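PDB 3K1T: glutamate--cysteine ligase GshA, which probably acts as a ligase of the gamma-glutamylcysteine synthetase type, which would join glutamate to cysteine. Local coordinates for residues Ala53-Ala58 with Arg267-Tyr272; Asn210-Tyr215 with Ile326-Val331; Thr333-Lys338 with Pro399-Ala404. All coordinates share one frame; numbering follows the deposited sequence.

Contact 1 of 3, residues Ala53-Ala58 with Arg267-Tyr272; sequences AGFKLA and RKYAEY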
# COMPACT_ATOMS: atom_id res chain seq x y z
N ALA A 53 -24.12 13.17 -10.38
CA ALA A 53 -25.24 13.92 -10.93
C ALA A 53 -25.34 15.30 -10.28
O ALA A 53 -26.26 16.07 -10.60
CB ALA A 53 -26.54 13.11 -10.68
N GLY A 54 -24.45 15.60 -9.34
CA GLY A 54 -24.58 16.84 -8.53
C GLY A 54 -25.62 16.72 -7.43
O GLY A 54 -25.40 17.18 -6.30
N PHE A 55 -26.77 16.12 -7.76
CA PHE A 55 -27.80 15.83 -6.76
C PHE A 55 -27.74 14.40 -6.18
O PHE A 55 -28.55 14.03 -5.30
CB PHE A 55 -29.19 16.14 -7.35
CG PHE A 55 -29.55 15.33 -8.56
CD1 PHE A 55 -29.95 14.00 -8.42
CD2 PHE A 55 -29.54 15.90 -9.82
CE1 PHE A 55 -30.31 13.25 -9.53
CE2 PHE A 55 -29.90 15.15 -10.94
CZ PHE A 55 -30.30 13.83 -10.79
N LYS A 56 -26.75 13.63 -6.63
CA LYS A 56 -26.60 12.23 -6.28
C LYS A 56 -25.20 11.77 -6.67
O LYS A 56 -24.66 12.24 -7.66
CB LYS A 56 -27.63 11.41 -7.14
CG LYS A 56 -27.84 10.08 -6.70
CD LYS A 56 -29.08 9.46 -7.23
CE LYS A 56 -29.24 8.09 -6.65
NZ LYS A 56 -30.61 7.93 -6.09
N LEU A 57 -24.62 10.82 -5.93
CA LEU A 57 -23.35 10.19 -6.28
C LEU A 57 -23.50 8.68 -6.02
O LEU A 57 -23.57 8.27 -4.88
CB LEU A 57 -22.18 10.78 -5.48
CG LEU A 57 -20.82 10.14 -5.74
CD1 LEU A 57 -20.33 10.32 -7.22
CD2 LEU A 57 -19.79 10.70 -4.71
N ALA A 58 -23.59 7.89 -7.08
CA ALA A 58 -24.01 6.50 -6.95
C ALA A 58 -23.19 5.57 -7.84
O ALA A 58 -22.75 5.94 -8.93
CB ALA A 58 -25.57 6.34 -7.24
N ARG A 267 -40.57 12.06 -6.81
CA ARG A 267 -40.66 12.61 -5.44
C ARG A 267 -39.32 13.16 -4.97
O ARG A 267 -39.24 14.26 -4.39
CB ARG A 267 -41.11 11.56 -4.43
CG ARG A 267 -42.56 11.26 -4.44
CD ARG A 267 -42.90 10.34 -3.28
NE ARG A 267 -42.55 10.94 -1.99
CZ ARG A 267 -42.70 10.33 -0.82
NH1 ARG A 267 -43.20 9.10 -0.76
NH2 ARG A 267 -42.35 10.94 0.29
N LYS A 268 -38.26 12.37 -5.21
CA LYS A 268 -36.92 12.83 -4.83
C LYS A 268 -36.44 14.02 -5.66
O LYS A 268 -35.81 14.94 -5.10
CB LYS A 268 -35.91 11.65 -4.83
CG LYS A 268 -36.02 10.76 -3.61
CD LYS A 268 -35.45 11.44 -2.38
CE LYS A 268 -35.72 10.73 -1.08
NZ LYS A 268 -35.30 11.54 0.11
N TYR A 269 -36.75 14.04 -6.95
CA TYR A 269 -36.36 15.15 -7.83
C TYR A 269 -37.05 16.44 -7.36
O TYR A 269 -36.41 17.50 -7.33
CB TYR A 269 -36.64 14.82 -9.30
CG TYR A 269 -35.60 13.92 -10.00
CD1 TYR A 269 -34.71 13.14 -9.28
CD2 TYR A 269 -35.52 13.87 -11.37
CE1 TYR A 269 -33.78 12.32 -9.94
CE2 TYR A 269 -34.61 13.08 -12.01
CZ TYR A 269 -33.72 12.32 -11.29
OH TYR A 269 -32.80 11.51 -11.94
N ALA A 270 -38.30 16.33 -6.92
CA ALA A 270 -39.03 17.48 -6.36
C ALA A 270 -38.39 17.97 -5.06
O ALA A 270 -38.14 19.18 -4.89
CB ALA A 270 -40.53 17.15 -6.17
N GLU A 271 -38.07 17.03 -4.17
CA GLU A 271 -37.43 17.34 -2.91
C GLU A 271 -36.14 18.17 -3.14
O GLU A 271 -35.87 19.12 -2.41
CB GLU A 271 -37.09 16.07 -2.15
CG GLU A 271 -36.37 16.30 -0.81
CD GLU A 271 -36.13 15.04 0.00
OE1 GLU A 271 -36.60 13.95 -0.39
OE2 GLU A 271 -35.48 15.15 1.07
N TYR A 272 -35.34 17.78 -4.13
CA TYR A 272 -34.04 18.38 -4.34
C TYR A 272 -33.99 19.44 -5.46
O TYR A 272 -32.93 19.96 -5.75
CB TYR A 272 -33.01 17.27 -4.54
CG TYR A 272 -32.71 16.53 -3.25
CD1 TYR A 272 -32.00 17.15 -2.21
CD2 TYR A 272 -33.14 15.23 -3.06
CE1 TYR A 272 -31.71 16.48 -1.02
CE2 TYR A 272 -32.83 14.54 -1.89
CZ TYR A 272 -32.13 15.17 -0.87
OH TYR A 272 -31.86 14.48 0.28

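Contact 2 of 3, residues Asn210-Tyr215 with Ile326-Val331; sequences NHFTAY and ILQEGV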
# COMPACT_ATOMS: atom_id res chain seq x y z
N ASN A 210 -29.80 -9.68 -6.47
CA ASN A 210 -29.17 -9.78 -5.15
C ASN A 210 -28.04 -8.76 -5.00
O ASN A 210 -27.74 -8.35 -3.90
CB ASN A 210 -28.61 -11.21 -4.87
CG ASN A 210 -29.70 -12.27 -4.70
OD1 ASN A 210 -30.85 -11.94 -4.53
ND2 ASN A 210 -29.31 -13.54 -4.73
N HIS A 211 -27.41 -8.39 -6.10
CA HIS A 211 -26.39 -7.33 -6.11
C HIS A 211 -26.95 -5.98 -5.58
O HIS A 211 -26.33 -5.31 -4.77
CB HIS A 211 -25.86 -7.20 -7.54
CG HIS A 211 -25.11 -5.94 -7.83
ND1 HIS A 211 -23.74 -5.83 -7.66
CD2 HIS A 211 -25.52 -4.76 -8.36
CE1 HIS A 211 -23.36 -4.63 -8.06
NE2 HIS A 211 -24.42 -3.96 -8.48
N PHE A 212 -28.15 -5.63 -6.02
CA PHE A 212 -28.79 -4.35 -5.66
C PHE A 212 -29.31 -4.39 -4.23
O PHE A 212 -29.21 -3.42 -3.51
CB PHE A 212 -29.89 -4.00 -6.66
CG PHE A 212 -29.39 -3.96 -8.10
CD1 PHE A 212 -28.73 -2.86 -8.59
CD2 PHE A 212 -29.45 -5.09 -8.90
CE1 PHE A 212 -28.23 -2.82 -9.91
CE2 PHE A 212 -28.93 -5.07 -10.23
CZ PHE A 212 -28.33 -3.91 -10.72
N THR A 213 -29.83 -5.54 -3.81
CA THR A 213 -30.26 -5.76 -2.43
C THR A 213 -29.08 -5.67 -1.46
O THR A 213 -29.18 -5.11 -0.37
CB THR A 213 -30.95 -7.15 -2.29
OG1 THR A 213 -32.04 -7.24 -3.22
CG2 THR A 213 -31.47 -7.37 -0.88
N ALA A 214 -27.94 -6.23 -1.86
CA ALA A 214 -26.76 -6.22 -0.99
C ALA A 214 -26.27 -4.77 -0.79
O ALA A 214 -25.95 -4.37 0.32
CB ALA A 214 -25.61 -7.14 -1.54
N TYR A 215 -26.27 -3.97 -1.86
CA TYR A 215 -25.88 -2.57 -1.76
C TYR A 215 -26.90 -1.77 -0.90
O TYR A 215 -26.50 -1.00 -0.05
CB TYR A 215 -25.66 -1.95 -3.14
CG TYR A 215 -25.13 -0.54 -3.06
CD1 TYR A 215 -23.85 -0.28 -2.56
CD2 TYR A 215 -25.89 0.54 -3.47
CE1 TYR A 215 -23.35 1.01 -2.48
CE2 TYR A 215 -25.41 1.85 -3.39
CZ TYR A 215 -24.13 2.08 -2.90
OH TYR A 215 -23.65 3.37 -2.80
N ILE A 326 -34.76 -6.46 -14.19
CA ILE A 326 -34.42 -5.49 -13.15
C ILE A 326 -34.66 -4.10 -13.71
O ILE A 326 -34.24 -3.78 -14.83
CB ILE A 326 -32.92 -5.64 -12.70
CG1 ILE A 326 -32.66 -7.05 -12.18
CG2 ILE A 326 -32.60 -4.59 -11.58
CD1 ILE A 326 -31.23 -7.52 -12.24
N LEU A 327 -35.39 -3.29 -12.94
CA LEU A 327 -35.65 -1.91 -13.28
C LEU A 327 -34.88 -1.04 -12.31
O LEU A 327 -35.05 -1.18 -11.11
CB LEU A 327 -37.15 -1.62 -13.17
CG LEU A 327 -38.02 -2.44 -14.13
CD1 LEU A 327 -38.39 -3.78 -13.51
CD2 LEU A 327 -39.28 -1.64 -14.53
N GLN A 328 -34.01 -0.17 -12.81
CA GLN A 328 -33.22 0.67 -11.92
C GLN A 328 -33.39 2.16 -12.28
O GLN A 328 -33.40 2.52 -13.44
CB GLN A 328 -31.74 0.29 -11.97
CG GLN A 328 -30.90 0.96 -10.85
CD GLN A 328 -29.41 0.70 -10.97
OE1 GLN A 328 -28.85 0.70 -12.07
NE2 GLN A 328 -28.75 0.46 -9.82
N GLU A 329 -33.50 2.99 -11.25
CA GLU A 329 -33.39 4.43 -11.41
C GLU A 329 -32.09 4.77 -12.15
O GLU A 329 -31.01 4.36 -11.73
CB GLU A 329 -33.38 5.09 -10.02
CG GLU A 329 -32.92 6.57 -10.00
CD GLU A 329 -32.75 7.13 -8.60
OE1 GLU A 329 -33.30 6.54 -7.63
OE2 GLU A 329 -32.08 8.19 -8.48
N GLY A 330 -32.22 5.48 -13.26
CA GLY A 330 -31.07 5.97 -14.00
C GLY A 330 -30.46 7.17 -13.28
O GLY A 330 -31.19 7.96 -12.69
N VAL A 331 -29.13 7.27 -13.30
CA VAL A 331 -28.39 8.38 -12.64
C VAL A 331 -27.68 9.14 -13.73
O VAL A 331 -27.08 8.56 -14.62
CB VAL A 331 -27.38 7.83 -11.62
CG1 VAL A 331 -26.64 9.00 -10.88
CG2 VAL A 331 -28.11 6.89 -10.61

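Contact 3 of 3, residues Thr333-Lys338 with Pro399-Ala404; sequences TFEHLK and PNRFYA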
# COMPACT_ATOMS: atom_id res chain seq x y z
N THR A 333 -24.83 11.66 -15.33
CA THR A 333 -23.51 12.24 -15.09
C THR A 333 -23.44 13.60 -15.77
O THR A 333 -23.73 13.72 -16.97
CB THR A 333 -22.33 11.38 -15.58
OG1 THR A 333 -21.11 12.19 -15.54
CG2 THR A 333 -22.56 10.83 -17.03
N PHE A 334 -23.05 14.63 -15.02
CA PHE A 334 -22.86 15.97 -15.59
C PHE A 334 -21.39 16.35 -15.67
O PHE A 334 -21.07 17.48 -16.01
CB PHE A 334 -23.66 17.03 -14.83
CG PHE A 334 -25.13 16.77 -14.86
CD1 PHE A 334 -25.81 16.79 -16.06
CD2 PHE A 334 -25.81 16.42 -13.73
CE1 PHE A 334 -27.17 16.51 -16.12
CE2 PHE A 334 -27.17 16.15 -13.77
CZ PHE A 334 -27.85 16.20 -14.98
N GLU A 335 -20.49 15.41 -15.44
CA GLU A 335 -19.07 15.71 -15.64
C GLU A 335 -18.78 15.74 -17.15
O GLU A 335 -19.26 14.87 -17.89
CB GLU A 335 -18.19 14.67 -14.94
CG GLU A 335 -18.38 14.64 -13.44
CD GLU A 335 -17.27 13.82 -12.74
OE1 GLU A 335 -16.13 14.33 -12.65
OE2 GLU A 335 -17.54 12.68 -12.33
N HIS A 336 -18.05 16.75 -17.59
CA HIS A 336 -17.66 16.88 -18.98
C HIS A 336 -16.18 17.24 -19.08
O HIS A 336 -15.66 18.09 -18.34
CB HIS A 336 -18.41 18.01 -19.66
CG HIS A 336 -19.84 17.71 -20.00
ND1 HIS A 336 -20.83 17.62 -19.04
CD2 HIS A 336 -20.44 17.51 -21.20
CE1 HIS A 336 -21.99 17.39 -19.65
NE2 HIS A 336 -21.78 17.30 -20.95
N LEU A 337 -15.52 16.65 -20.07
CA LEU A 337 -14.22 17.12 -20.54
C LEU A 337 -14.50 17.90 -21.81
O LEU A 337 -14.72 17.34 -22.88
CB LEU A 337 -13.27 15.94 -20.81
CG LEU A 337 -11.82 16.33 -21.14
CD1 LEU A 337 -11.09 16.77 -19.85
CD2 LEU A 337 -11.10 15.11 -21.85
N LYS A 338 -14.53 19.22 -21.67
CA LYS A 338 -14.95 20.12 -22.72
C LYS A 338 -16.33 19.70 -23.19
O LYS A 338 -17.24 19.67 -22.39
CB LYS A 338 -13.90 20.21 -23.83
CG LYS A 338 -14.08 21.46 -24.70
CD LYS A 338 -12.87 21.75 -25.58
CE LYS A 338 -13.17 22.93 -26.50
NZ LYS A 338 -11.98 23.29 -27.32
N PRO A 399 -9.19 16.79 -4.00
CA PRO A 399 -8.91 15.65 -3.11
C PRO A 399 -10.12 15.19 -2.30
O PRO A 399 -10.17 14.03 -1.88
CB PRO A 399 -7.83 16.16 -2.17
CG PRO A 399 -7.35 17.48 -2.74
CD PRO A 399 -8.35 17.97 -3.71
N ASN A 400 -11.05 16.09 -2.08
CA ASN A 400 -12.27 15.77 -1.34
C ASN A 400 -13.36 15.13 -2.21
O ASN A 400 -14.03 14.17 -1.77
CB ASN A 400 -12.75 17.02 -0.59
CG ASN A 400 -11.84 17.40 0.53
OD1 ASN A 400 -11.12 16.55 1.08
ND2 ASN A 400 -11.86 18.68 0.92
N ARG A 401 -13.48 15.59 -3.46
CA ARG A 401 -14.29 14.92 -4.45
C ARG A 401 -13.82 13.47 -4.61
O ARG A 401 -14.64 12.52 -4.62
CB ARG A 401 -14.22 15.67 -5.79
CG ARG A 401 -14.88 14.92 -7.00
CD ARG A 401 -16.34 15.19 -7.13
NE ARG A 401 -16.62 16.58 -7.54
CZ ARG A 401 -16.66 17.05 -8.77
NH1 ARG A 401 -16.43 16.26 -9.81
NH2 ARG A 401 -16.91 18.34 -8.98
N PHE A 402 -12.50 13.29 -4.77
CA PHE A 402 -11.95 11.95 -5.01
C PHE A 402 -12.00 11.05 -3.78
O PHE A 402 -12.19 9.84 -3.91
CB PHE A 402 -10.57 12.02 -5.75
CG PHE A 402 -10.76 12.20 -7.21
CD1 PHE A 402 -11.03 13.47 -7.74
CD2 PHE A 402 -10.81 11.12 -8.06
CE1 PHE A 402 -11.28 13.65 -9.07
CE2 PHE A 402 -11.06 11.29 -9.41
CZ PHE A 402 -11.31 12.56 -9.91
N TYR A 403 -11.89 11.65 -2.59
CA TYR A 403 -12.13 10.90 -1.36
C TYR A 403 -13.57 10.35 -1.36
O TYR A 403 -13.78 9.15 -1.05
CB TYR A 403 -11.85 11.72 -0.08
CG TYR A 403 -12.13 10.94 1.18
CD1 TYR A 403 -11.35 9.84 1.54
CD2 TYR A 403 -13.18 11.30 2.04
CE1 TYR A 403 -11.60 9.11 2.68
CE2 TYR A 403 -13.45 10.54 3.21
CZ TYR A 403 -12.66 9.44 3.51
OH TYR A 403 -12.90 8.68 4.66
N ALA A 404 -14.54 11.21 -1.71
CA ALA A 404 -15.93 10.77 -1.80
C ALA A 404 -16.11 9.66 -2.85
O ALA A 404 -16.80 8.68 -2.59
CB ALA A 404 -16.90 11.96 -2.10
O HOH W 1 -16.14 17.01 -12.67

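Contact 1 of 3, residues Ala53-Ala58 with Arg267-Tyr272
Next to the F55-Y269 ring contact, K56 NZ is gripped by three groups: it forms a salt bridge with E329 OE2 and hydrogen bonds with the carbonyl oxygens of W231 and N234. K56 belongs to the tight turn of the β-hairpin that joins strands 45-52 and 57-63. The turn is closed by the bond from A53 N to K56 O (2.9 Å) and takes a positive phi at G54. From this turn F55 points its side chain toward helix 251-272. With chi1 at 61°, F55 CG sits between the backbone N and the carbonyl carbon, and the ring folds back so that A53 CB lies over the centre of one face, 3.8 Å from its plane. The far rim of the same ring meets Y269: F55 CE1 lies 3.6 Å from Y269 CE1, and F55 CZ lies 3.6 Å from Y269 OH. The rings meet obliquely, planes inclined at 66° and centroids 5.0 Å apart. V274 touches both rings, and P14 of helix 13-23 touches both F55 and Y272. Along the helix, K268 NZ pairs with D229 as well as with E271 OE1, at 2.8 Å, which it meets on the syn side, 28° out of the carboxylate plane.

Contact 2 of 3, residues Asn210-Tyr215 with Ile326-Val331
F212 and the pair I326 and Q328 join the first turn of helix 210-226 to one face of a four-stranded antiparallel sheet, in which strand 324-329 is an inner strand. The apolar share of the contact falls to I326. Two of its branches, CD1 and CG2, each come 3.9 Å from F212 CE2, and the two side chains meet at a slant. The amide end of Q328 makes the second touch, a van der Waals one, its extended chain carrying the amide to the other flank of the ring. There Q328 NE2 lies 3.3 Å from F212 CE1, and ring and amide planes are nearly perpendicular (83°). H211, the preceding residue, packs on the ring from a third side: F212 CG lies beside its own backbone N (chi1 -56°), and H211 CD2 stands over the centre of one ring face, 3.6 Å above the plane. An alanine in place of F212 is likely to open a gap between helix and sheet, leaving the I326 branches and the Q328 amide without the ring that they touch. L327, between these two residues, turns its side chain to the opposite face of the strand, toward helix 251-272. On the F212 side, Q328 NE2 touches a second ring carbon as well, at 3.5 Å from F212 CD1.

Contact 3 of 3, residues Thr333-Lys338 with Pro399-Ala404
A water-bridged salt bridge between E335, on strand 335-337 of the large antiparallel sheet, and R401, in the first turn of helix 398-421, links backbones whose closest CA atoms, E335 CA and R401 CA, are 12.2 Å apart. The direct approach is long, 3.4 Å from E335 OE1 to R401 NH1, and it is the water that supplies the hydrogen bonds: it donates to E335 OE1 at 2.7 Å and accepts from R401 NH1 at 3.0 Å. Both the carboxylate oxygen and the water sit at the edge of the guanidinium, near its plane, while the carboxylate plane is turned 83° from it. R401 bends at chi2 (87°) and chi3 (69°), bringing NH1 round to E335. Each charge has further partners: E335 OE1 hydrogen-bonds with Y358 OH, R401 NE forms a salt bridge with D396, and R401 NH1 bonds to Y405 OH. This network probably limits how far either group can turn. The approach to the strand is shaped by an ST turn, in which E335 N donates to T333 OG1 at 3.3 Å; just beyond it, H336 ND1 donates to F334 O at 3.0 Å from well above the carbonyl plane. In the fold, N52 of strand 45-52 touches both E335 and R401, P344 of strand 340-349 packs on E335, and L15 and E19 of helix 13-23 flank R401.

Contact 1 lies about 16 Å from contact 2 and from contact 3, centre to centre, while contacts 2 and 3 are about 22 Å apart. Contacts 1 and 2 interlock along the chain, their segments alternating; contact 3 follows after both, its strand 335-337 coming soon after strand 324-329. Contacts 1 and 3 reach the same antiparallel sheet, whose hairpin, residues 53-58, meets the others directly: A53 CB packs on V331 CG1 at 4.1 Å, and L57 CD2 on A404 CB at 4.1 Å. The K56-E329 salt bridge ties this hairpin to the four-stranded sheet. Residues 53-58 thus form a junction between the two sheets and helices 251-272 and 398-421, bringing together parts distant in sequence.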